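Local coordinates for TT1696 protein (Thermus thermophilus, PDB 1UFB) that is of unknown function but has the all-helical architecture of the HEPN family, which may be linked to DNA binding, at residues D6-A11 with K118-V123; H13-A18 with D114-I119. One frame throughout, in Å; residues are numbered along the deposited sequence.

Contact 1 (D6-A11 with K118-V123)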
ATOM      1  N   ASP A   6     -15.571 -11.592  -1.205  1.00 33.57           N
ATOM      2  CA  ASP A   6     -14.565 -11.095  -0.263  1.00 34.41           C
ATOM      3  C   ASP A   6     -13.642 -10.043  -0.959  1.00 30.77           C
ATOM      4  O   ASP A   6     -13.279  -9.008  -0.360  1.00 29.80           O
ATOM      5  CB  ASP A   6     -13.710 -12.272   0.253  1.00 33.78           C
ATOM      6  CG  ASP A   6     -14.486 -13.197   1.187  1.00 35.57           C
ATOM      7  OD1 ASP A   6     -15.532 -12.781   1.732  1.00 39.25           O
ATOM      8  OD2 ASP A   6     -14.054 -14.324   1.403  1.00 37.11           O
ATOM      9  N   TRP A   7     -13.247 -10.332  -2.196  1.00 29.92           N
ATOM     10  CA  TRP A   7     -12.378  -9.404  -2.939  1.00 29.96           C
ATOM     11  C   TRP A   7     -13.137  -8.159  -3.356  1.00 30.37           C
ATOM     12  O   TRP A   7     -12.592  -7.039  -3.369  1.00 27.32           O
ATOM     13  CB  TRP A   7     -11.758 -10.105  -4.163  1.00 31.53           C
ATOM     14  CG  TRP A   7     -10.660 -11.053  -3.764  1.00 30.08           C
ATOM     15  CD1 TRP A   7     -10.804 -12.312  -3.255  1.00 30.79           C
ATOM     16  CD2 TRP A   7      -9.253 -10.784  -3.778  1.00 28.08           C
ATOM     17  NE1 TRP A   7      -9.568 -12.850  -2.941  1.00 28.09           N
ATOM     18  CE2 TRP A   7      -8.599 -11.934  -3.259  1.00 30.82           C
ATOM     19  CE3 TRP A   7      -8.484  -9.691  -4.175  1.00 27.68           C
ATOM     20  CZ2 TRP A   7      -7.191 -12.019  -3.132  1.00 27.07           C
ATOM     21  CZ3 TRP A   7      -7.097  -9.769  -4.045  1.00 27.03           C
ATOM     22  CH2 TRP A   7      -6.473 -10.930  -3.528  1.00 25.70           C
ATOM     23  N   LEU A   8     -14.428  -8.324  -3.650  1.00 28.21           N
ATOM     24  CA  LEU A   8     -15.190  -7.135  -4.012  1.00 28.10           C
ATOM     25  C   LEU A   8     -15.341  -6.266  -2.803  1.00 24.93           C
ATOM     26  O   LEU A   8     -15.332  -5.036  -2.899  1.00 25.60           O
ATOM     27  CB  LEU A   8     -16.594  -7.518  -4.530  1.00 29.76           C
ATOM     28  CG  LEU A   8     -16.672  -7.333  -6.023  1.00 38.10           C
ATOM     29  CD1 LEU A   8     -16.577  -5.807  -6.367  1.00 38.35           C
ATOM     30  CD2 LEU A   8     -15.542  -8.147  -6.675  1.00 38.25           C
ATOM     31  N   GLU A   9     -15.559  -6.929  -1.667  1.00 29.19           N
ATOM     32  CA  GLU A   9     -15.721  -6.251  -0.387  1.00 29.57           C
ATOM     33  C   GLU A   9     -14.418  -5.460  -0.110  1.00 28.51           C
ATOM     34  O   GLU A   9     -14.459  -4.309   0.284  1.00 29.16           O
ATOM     35  CB  GLU A   9     -15.928  -7.311   0.704  1.00 34.52           C
ATOM     36  CG  GLU A   9     -17.114  -7.166   1.635  1.00 46.37           C
ATOM     37  CD  GLU A   9     -17.395  -8.483   2.448  1.00 53.29           C
ATOM     38  OE1 GLU A   9     -17.714  -9.545   1.830  1.00 53.81           O
ATOM     39  OE2 GLU A   9     -17.282  -8.448   3.712  1.00 57.12           O
ATOM     40  N   GLN A  10     -13.270  -6.106  -0.315  1.00 25.61           N
ATOM     41  CA  GLN A  10     -11.962  -5.442  -0.116  1.00 24.77           C
ATOM     42  C   GLN A  10     -11.817  -4.263  -1.068  1.00 23.66           C
ATOM     43  O   GLN A  10     -11.306  -3.210  -0.685  1.00 23.86           O
ATOM     44  CB  GLN A  10     -10.840  -6.431  -0.409  1.00 22.89           C
ATOM     45  CG  GLN A  10      -9.433  -5.869  -0.061  1.00 24.22           C
ATOM     46  CD  GLN A  10      -9.308  -5.477   1.414  1.00 26.09           C
ATOM     47  OE1 GLN A  10      -9.741  -6.222   2.312  1.00 28.46           O
ATOM     48  NE2 GLN A  10      -8.677  -4.310   1.682  1.00 24.90           N
ATOM     49  N   ALA A  11     -12.230  -4.458  -2.332  1.00 25.48           N
ATOM     50  CA  ALA A  11     -12.104  -3.382  -3.338  1.00 24.18           C
ATOM     51  C   ALA A  11     -12.908  -2.170  -2.892  1.00 24.64           C
ATOM     52  O   ALA A  11     -12.417  -1.022  -2.956  1.00 22.54           O
ATOM     53  CB  ALA A  11     -12.649  -3.903  -4.720  1.00 25.81           C
ATOM     54  N   LYS A 118     -14.990   3.393 -12.024  1.00 25.36           N
ATOM     55  CA  LYS A 118     -15.386   2.784 -13.327  1.00 29.81           C
ATOM     56  C   LYS A 118     -15.038   1.299 -13.365  1.00 29.73           C
ATOM     57  O   LYS A 118     -15.828   0.437 -13.847  1.00 29.10           O
ATOM     58  CB  LYS A 118     -14.633   3.446 -14.480  1.00 32.70           C
ATOM     59  CG  LYS A 118     -14.963   4.862 -14.735  1.00 36.72           C
ATOM     60  CD  LYS A 118     -14.291   5.246 -16.042  1.00 42.55           C
ATOM     61  CE  LYS A 118     -14.291   6.765 -16.239  1.00 48.42           C
ATOM     62  NZ  LYS A 118     -13.606   7.103 -17.574  1.00 52.01           N
ATOM     63  N   ILE A 119     -13.853   0.970 -12.841  1.00 30.30           N
ATOM     64  CA  ILE A 119     -13.430  -0.430 -12.819  1.00 24.18           C
ATOM     65  C   ILE A 119     -14.348  -1.257 -11.920  1.00 27.54           C
ATOM     66  O   ILE A 119     -14.810  -2.352 -12.313  1.00 29.42           O
ATOM     67  CB  ILE A 119     -11.974  -0.576 -12.326  1.00 27.58           C
ATOM     68  CG1 ILE A 119     -11.013   0.159 -13.293  1.00 28.66           C
ATOM     69  CG2 ILE A 119     -11.609  -2.076 -12.185  1.00 23.62           C
ATOM     70  CD1 ILE A 119     -10.732  -0.531 -14.610  1.00 33.31           C
ATOM     71  N   LEU A 120     -14.613  -0.741 -10.717  1.00 25.41           N
ATOM     72  CA  LEU A 120     -15.485  -1.409  -9.753  1.00 27.27           C
ATOM     73  C   LEU A 120     -16.877  -1.632 -10.340  1.00 24.32           C
ATOM     74  O   LEU A 120     -17.470  -2.729 -10.175  1.00 28.10           O
ATOM     75  CB  LEU A 120     -15.673  -0.529  -8.506  1.00 27.52           C
ATOM     76  CG  LEU A 120     -14.970  -1.138  -7.306  1.00 37.52           C
ATOM     77  CD1 LEU A 120     -15.668  -2.503  -6.975  1.00 40.24           C
ATOM     78  CD2 LEU A 120     -13.451  -1.300  -7.703  1.00 38.97           C
ATOM     79  N   ALA A 121     -17.372  -0.616 -11.028  1.00 25.14           N
ATOM     80  CA  ALA A 121     -18.778  -0.700 -11.575  1.00 28.38           C
ATOM     81  C   ALA A 121     -18.844  -1.742 -12.687  1.00 28.99           C
ATOM     82  O   ALA A 121     -19.798  -2.496 -12.777  1.00 32.14           O
ATOM     83  CB  ALA A 121     -19.236   0.690 -12.078  1.00 28.88           C
ATOM     84  N   PHE A 122     -17.815  -1.782 -13.515  1.00 29.24           N
ATOM     85  CA  PHE A 122     -17.699  -2.771 -14.610  1.00 32.43           C
ATOM     86  C   PHE A 122     -17.675  -4.157 -13.933  1.00 33.98           C
ATOM     87  O   PHE A 122     -18.430  -5.077 -14.292  1.00 34.33           O
ATOM     88  CB  PHE A 122     -16.403  -2.474 -15.397  1.00 34.08           C
ATOM     89  CG  PHE A 122     -15.891  -3.614 -16.253  1.00 38.97           C
ATOM     90  CD1 PHE A 122     -16.410  -3.853 -17.524  1.00 38.54           C
ATOM     91  CD2 PHE A 122     -14.864  -4.449 -15.772  1.00 39.37           C
ATOM     92  CE1 PHE A 122     -15.922  -4.911 -18.298  1.00 39.00           C
ATOM     93  CE2 PHE A 122     -14.370  -5.514 -16.546  1.00 38.01           C
ATOM     94  CZ  PHE A 122     -14.901  -5.745 -17.806  1.00 36.35           C
ATOM     95  N   VAL A 123     -16.831  -4.323 -12.919  1.00 31.73           N
ATOM     96  CA  VAL A 123     -16.787  -5.607 -12.244  1.00 29.36           C
ATOM     97  C   VAL A 123     -18.151  -5.984 -11.602  1.00 33.73           C
ATOM     98  O   VAL A 123     -18.606  -7.145 -11.682  1.00 33.61           O
ATOM     99  CB  VAL A 123     -15.675  -5.604 -11.146  1.00 29.56           C
ATOM    100  CG1 VAL A 123     -15.881  -6.802 -10.214  1.00 27.73           C
ATOM    101  CG2 VAL A 123     -14.273  -5.690 -11.829  1.00 23.63           C
TER
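Leu8 and Leu120 meet through their branch ends. Their CD1 methyls are 3.5 Å apart, tighter than usual for two carbons. The side chains run alongside one another, pointing opposite ways. Both have a first torsion well off a staggered value, -107° in Leu8 and -110° in Leu120, so the exact spacing of these methyls deserves caution.

Leu8 also reaches Val123. Its CD2 lies 3.8 Å from Val123 CG1, and its CD1 is 4.0 Å from the same methyl. One methyl of the valine therefore meets both methyls of the leucine. The first torsion of Val123 puts CG1, and not CG2, against Leu8.

Helix 4-24 and helix 106-126 run roughly antiparallel here, as neighbours in the helical bundle of a HEPN domain. The axes of 6-11 and 118-123 come within 11.4 Å, with 156° between their directions. This is a wide spacing, bridged by the leucine branches and the valine. Helix 27-48 adds to the same core: Leu120 packs on Ala41 and Val123 on Leu42.

Ala11 extends the same apolar patch, one turn along from Leu8. Its CB points toward the other helix and sits 4.0 Å from each of Leu120 CD1 and CD2, facing the fork of the leucine. All four touching residues are buried.

Gln10 turns to the second subunit: its OE1 accepts a hydrogen bond from Ala101 N of that subunit. Trp7 packs on Pro92 of the second subunit as well as on Leu47 of its own chain.

Contact 2 (H13-A18 with D114-I119); sequences HNLRHA and DLAQKI
Leu15 spans this contact with its two methyls, one on Ala116 and one on Gln117. The apolar part is compact. Leu15 CD1 lies 3.8 Å from Ala116 CB. Both residues direct their CB toward the opposite helix, and their CA atoms are 7.5 Å apart. Ala116 ends at CB, and the leucine lies close to the helix 106-126 backbone, with Leu15 CD2 4.1 Å from Gln117 CA. With CG anti to the backbone N (chi1 -166°), Leu15 sends its two methyls across to the other helix. Leu113 of helix 106-126 also touches Leu15.

The solvent side belongs to exposed Gln117, whose amide is met at its oxygen. Leu15 CD2 is 3.3 Å from Gln117 OE1. This is a close carbon-to-oxygen approach, not a hydrogen bond. The glutamine chain bends at its second torsion (chi2 57°), which folds the amide back toward the leucine. It lies roughly perpendicular to the leucine. Gln117 thus borders the apolar patch with a polar group.

Behind 13-18, His17 faces the second subunit and is hydrogen-bonded NE2 to NE2 with His17 of that subunit. The leucine-on-alanine packing itself joins the first and last long helices of the chain, an antiparallel pair in a HEPN-type helical bundle.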
ATOM      1  N   HIS A  13     -13.820  -1.487   0.150  1.00 27.29           N
ATOM      2  CA  HIS A  13     -13.134  -0.899   1.338  1.00 29.55           C
ATOM      3  C   HIS A  13     -11.928  -0.022   0.925  1.00 28.07           C
ATOM      4  O   HIS A  13     -11.656   1.057   1.492  1.00 26.20           O
ATOM      5  CB  HIS A  13     -12.639  -2.014   2.309  1.00 29.59           C
ATOM      6  CG  HIS A  13     -11.909  -1.475   3.517  1.00 31.52           C
ATOM      7  ND1 HIS A  13     -10.531  -1.337   3.566  1.00 33.67           N
ATOM      8  CD2 HIS A  13     -12.374  -0.915   4.669  1.00 30.77           C
ATOM      9  CE1 HIS A  13     -10.183  -0.713   4.682  1.00 26.61           C
ATOM     10  NE2 HIS A  13     -11.278  -0.446   5.370  1.00 34.42           N
ATOM     11  N   ASN A  14     -11.144  -0.540  -0.024  1.00 26.22           N
ATOM     12  CA  ASN A  14      -9.989   0.215  -0.525  1.00 24.51           C
ATOM     13  C   ASN A  14     -10.479   1.531  -1.137  1.00 25.80           C
ATOM     14  O   ASN A  14      -9.827   2.566  -0.946  1.00 23.30           O
ATOM     15  CB  ASN A  14      -9.239  -0.601  -1.657  1.00 22.86           C
ATOM     16  CG  ASN A  14      -8.492  -1.837  -1.125  1.00 21.13           C
ATOM     17  OD1 ASN A  14      -8.049  -2.704  -1.931  1.00 22.76           O
ATOM     18  ND2 ASN A  14      -8.297  -1.917   0.198  1.00 17.95           N
ATOM     19  N   LEU A  15     -11.594   1.503  -1.890  1.00 24.01           N
ATOM     20  CA  LEU A  15     -12.091   2.749  -2.513  1.00 26.81           C
ATOM     21  C   LEU A  15     -12.569   3.689  -1.381  1.00 25.90           C
ATOM     22  O   LEU A  15     -12.337   4.882  -1.446  1.00 25.41           O
ATOM     23  CB  LEU A  15     -13.219   2.468  -3.527  1.00 28.29           C
ATOM     24  CG  LEU A  15     -13.537   3.678  -4.449  1.00 33.86           C
ATOM     25  CD1 LEU A  15     -12.302   4.181  -5.207  1.00 34.39           C
ATOM     26  CD2 LEU A  15     -14.606   3.258  -5.500  1.00 33.99           C
ATOM     27  N   ARG A  16     -13.198   3.154  -0.341  1.00 26.61           N
ATOM     28  CA  ARG A  16     -13.579   4.048   0.800  1.00 29.62           C
ATOM     29  C   ARG A  16     -12.345   4.586   1.506  1.00 28.32           C
ATOM     30  O   ARG A  16     -12.335   5.750   2.001  1.00 28.80           O
ATOM     31  CB  ARG A  16     -14.520   3.350   1.826  1.00 29.44           C
ATOM     32  CG  ARG A  16     -15.892   3.008   1.154  1.00 35.62           C
ATOM     33  CD  ARG A  16     -16.903   2.465   2.158  1.00 40.14           C
ATOM     34  NE  ARG A  16     -16.530   1.174   2.690  1.00 40.78           N
ATOM     35  CZ  ARG A  16     -17.027   0.037   2.239  1.00 43.49           C
ATOM     36  NH1 ARG A  16     -17.916   0.077   1.236  1.00 40.85           N
ATOM     37  NH2 ARG A  16     -16.639  -1.116   2.793  1.00 42.37           N
ATOM     38  N   HIS A  17     -11.308   3.765   1.592  1.00 26.13           N
ATOM     39  CA  HIS A  17     -10.069   4.269   2.211  1.00 24.25           C
ATOM     40  C   HIS A  17      -9.491   5.411   1.300  1.00 25.12           C
ATOM     41  O   HIS A  17      -8.924   6.393   1.824  1.00 25.99           O
ATOM     42  CB  HIS A  17      -8.951   3.204   2.349  1.00 23.65           C
ATOM     43  CG  HIS A  17      -7.704   3.767   2.985  1.00 24.99           C
ATOM     44  ND1 HIS A  17      -7.665   4.173   4.306  1.00 25.07           N
ATOM     45  CD2 HIS A  17      -6.475   4.007   2.485  1.00 22.08           C
ATOM     46  CE1 HIS A  17      -6.454   4.625   4.589  1.00 25.86           C
ATOM     47  NE2 HIS A  17      -5.710   4.532   3.508  1.00 25.07           N
ATOM     48  N   ALA A  18      -9.553   5.253  -0.025  1.00 23.10           N
ATOM     49  CA  ALA A  18      -9.021   6.318  -0.909  1.00 23.98           C
ATOM     50  C   ALA A  18      -9.870   7.604  -0.743  1.00 24.70           C
ATOM     51  O   ALA A  18      -9.344   8.708  -0.777  1.00 25.88           O
ATOM     52  CB  ALA A  18      -8.978   5.849  -2.465  1.00 21.14           C
ATOM     53  N   ASP A 114     -12.214   8.335  -9.589  1.00 27.58           N
ATOM     54  CA  ASP A 114     -13.162   8.195 -10.688  1.00 26.97           C
ATOM     55  C   ASP A 114     -12.854   6.964 -11.529  1.00 26.02           C
ATOM     56  O   ASP A 114     -13.772   6.194 -11.922  1.00 27.84           O
ATOM     57  CB  ASP A 114     -13.088   9.416 -11.630  1.00 28.88           C
ATOM     58  CG  ASP A 114     -13.686  10.680 -11.018  1.00 30.00           C
ATOM     59  OD1 ASP A 114     -14.446  10.581 -10.030  1.00 27.03           O
ATOM     60  OD2 ASP A 114     -13.390  11.768 -11.546  1.00 31.47           O
ATOM     61  N   LEU A 115     -11.574   6.788 -11.836  1.00 22.42           N
ATOM     62  CA  LEU A 115     -11.142   5.661 -12.678  1.00 27.23           C
ATOM     63  C   LEU A 115     -11.358   4.318 -11.950  1.00 24.81           C
ATOM     64  O   LEU A 115     -11.804   3.332 -12.548  1.00 27.62           O
ATOM     65  CB  LEU A 115      -9.650   5.861 -13.097  1.00 26.82           C
ATOM     66  CG  LEU A 115      -9.384   7.141 -13.925  1.00 25.74           C
ATOM     67  CD1 LEU A 115      -7.880   7.272 -14.254  1.00 27.72           C
ATOM     68  CD2 LEU A 115     -10.200   7.058 -15.220  1.00 25.59           C
ATOM     69  N   ALA A 116     -11.051   4.289 -10.669  1.00 23.37           N
ATOM     70  CA  ALA A 116     -11.242   3.066  -9.914  1.00 24.65           C
ATOM     71  C   ALA A 116     -12.722   2.741  -9.815  1.00 24.80           C
ATOM     72  O   ALA A 116     -13.128   1.545  -9.923  1.00 23.61           O
ATOM     73  CB  ALA A 116     -10.620   3.183  -8.503  1.00 23.94           C
ATOM     74  N   GLN A 117     -13.544   3.781  -9.643  1.00 24.73           N
ATOM     75  CA  GLN A 117     -14.998   3.529  -9.581  1.00 28.53           C
ATOM     76  C   GLN A 117     -15.505   2.922 -10.896  1.00 26.07           C
ATOM     77  O   GLN A 117     -16.358   2.017 -10.904  1.00 29.10           O
ATOM     78  CB  GLN A 117     -15.749   4.851  -9.246  1.00 30.60           C
ATOM     79  CG  GLN A 117     -17.205   4.712  -9.377  1.00 34.92           C
ATOM     80  CD  GLN A 117     -17.752   3.579  -8.489  1.00 39.32           C
ATOM     81  OE1 GLN A 117     -17.256   3.322  -7.383  1.00 36.97           O
ATOM     82  NE2 GLN A 117     -18.789   2.920  -8.971  1.00 40.47           N
ATOM     83  N   LYS A 118     -14.990   3.393 -12.024  1.00 25.36           N
ATOM     84  CA  LYS A 118     -15.386   2.784 -13.327  1.00 29.81           C
ATOM     85  C   LYS A 118     -15.038   1.299 -13.365  1.00 29.73           C
ATOM     86  O   LYS A 118     -15.828   0.437 -13.847  1.00 29.10           O
ATOM     87  CB  LYS A 118     -14.633   3.446 -14.480  1.00 32.70           C
ATOM     88  CG  LYS A 118     -14.963   4.862 -14.735  1.00 36.72           C
ATOM     89  CD  LYS A 118     -14.291   5.246 -16.042  1.00 42.55           C
ATOM     90  CE  LYS A 118     -14.291   6.765 -16.239  1.00 48.42           C
ATOM     91  NZ  LYS A 118     -13.606   7.103 -17.574  1.00 52.01           N
ATOM     92  N   ILE A 119     -13.853   0.970 -12.841  1.00 30.30           N
ATOM     93  CA  ILE A 119     -13.430  -0.430 -12.819  1.00 24.18           C
ATOM     94  C   ILE A 119     -14.348  -1.257 -11.920  1.00 27.54           C
ATOM     95  O   ILE A 119     -14.810  -2.352 -12.313  1.00 29.42           O
ATOM     96  CB  ILE A 119     -11.974  -0.576 -12.326  1.00 27.58           C
ATOM     97  CG1 ILE A 119     -11.013   0.159 -13.293  1.00 28.66           C
ATOM     98  CG2 ILE A 119     -11.609  -2.076 -12.185  1.00 23.62           C
ATOM     99  CD1 ILE A 119     -10.732  -0.531 -14.610  1.00 33.31           C
TER

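How the contacts relate
Contacts 1 and 2 are successive layers of one helix pair, with centres about 8 Å apart. Both join helix 4-24 to helix 106-126, and they share Lys118 and Ile119, neither of which touches across. The antiparallel order is plain: going from contact 1 to contact 2 advances along helix 4-24 but steps back along helix 106-126. Leu8, Ala11 and Leu15 form one side of the seam; Val123, Leu120 and Ala116 form the other. Contact 1 is fully buried, while contact 2 reaches the surface at Gln117. Both 6-11 and 13-18 also meet the second subunit. His13, a predicted phosphohistidine, carries no phosphate here, and its ring meets Trp29 of the second subunit.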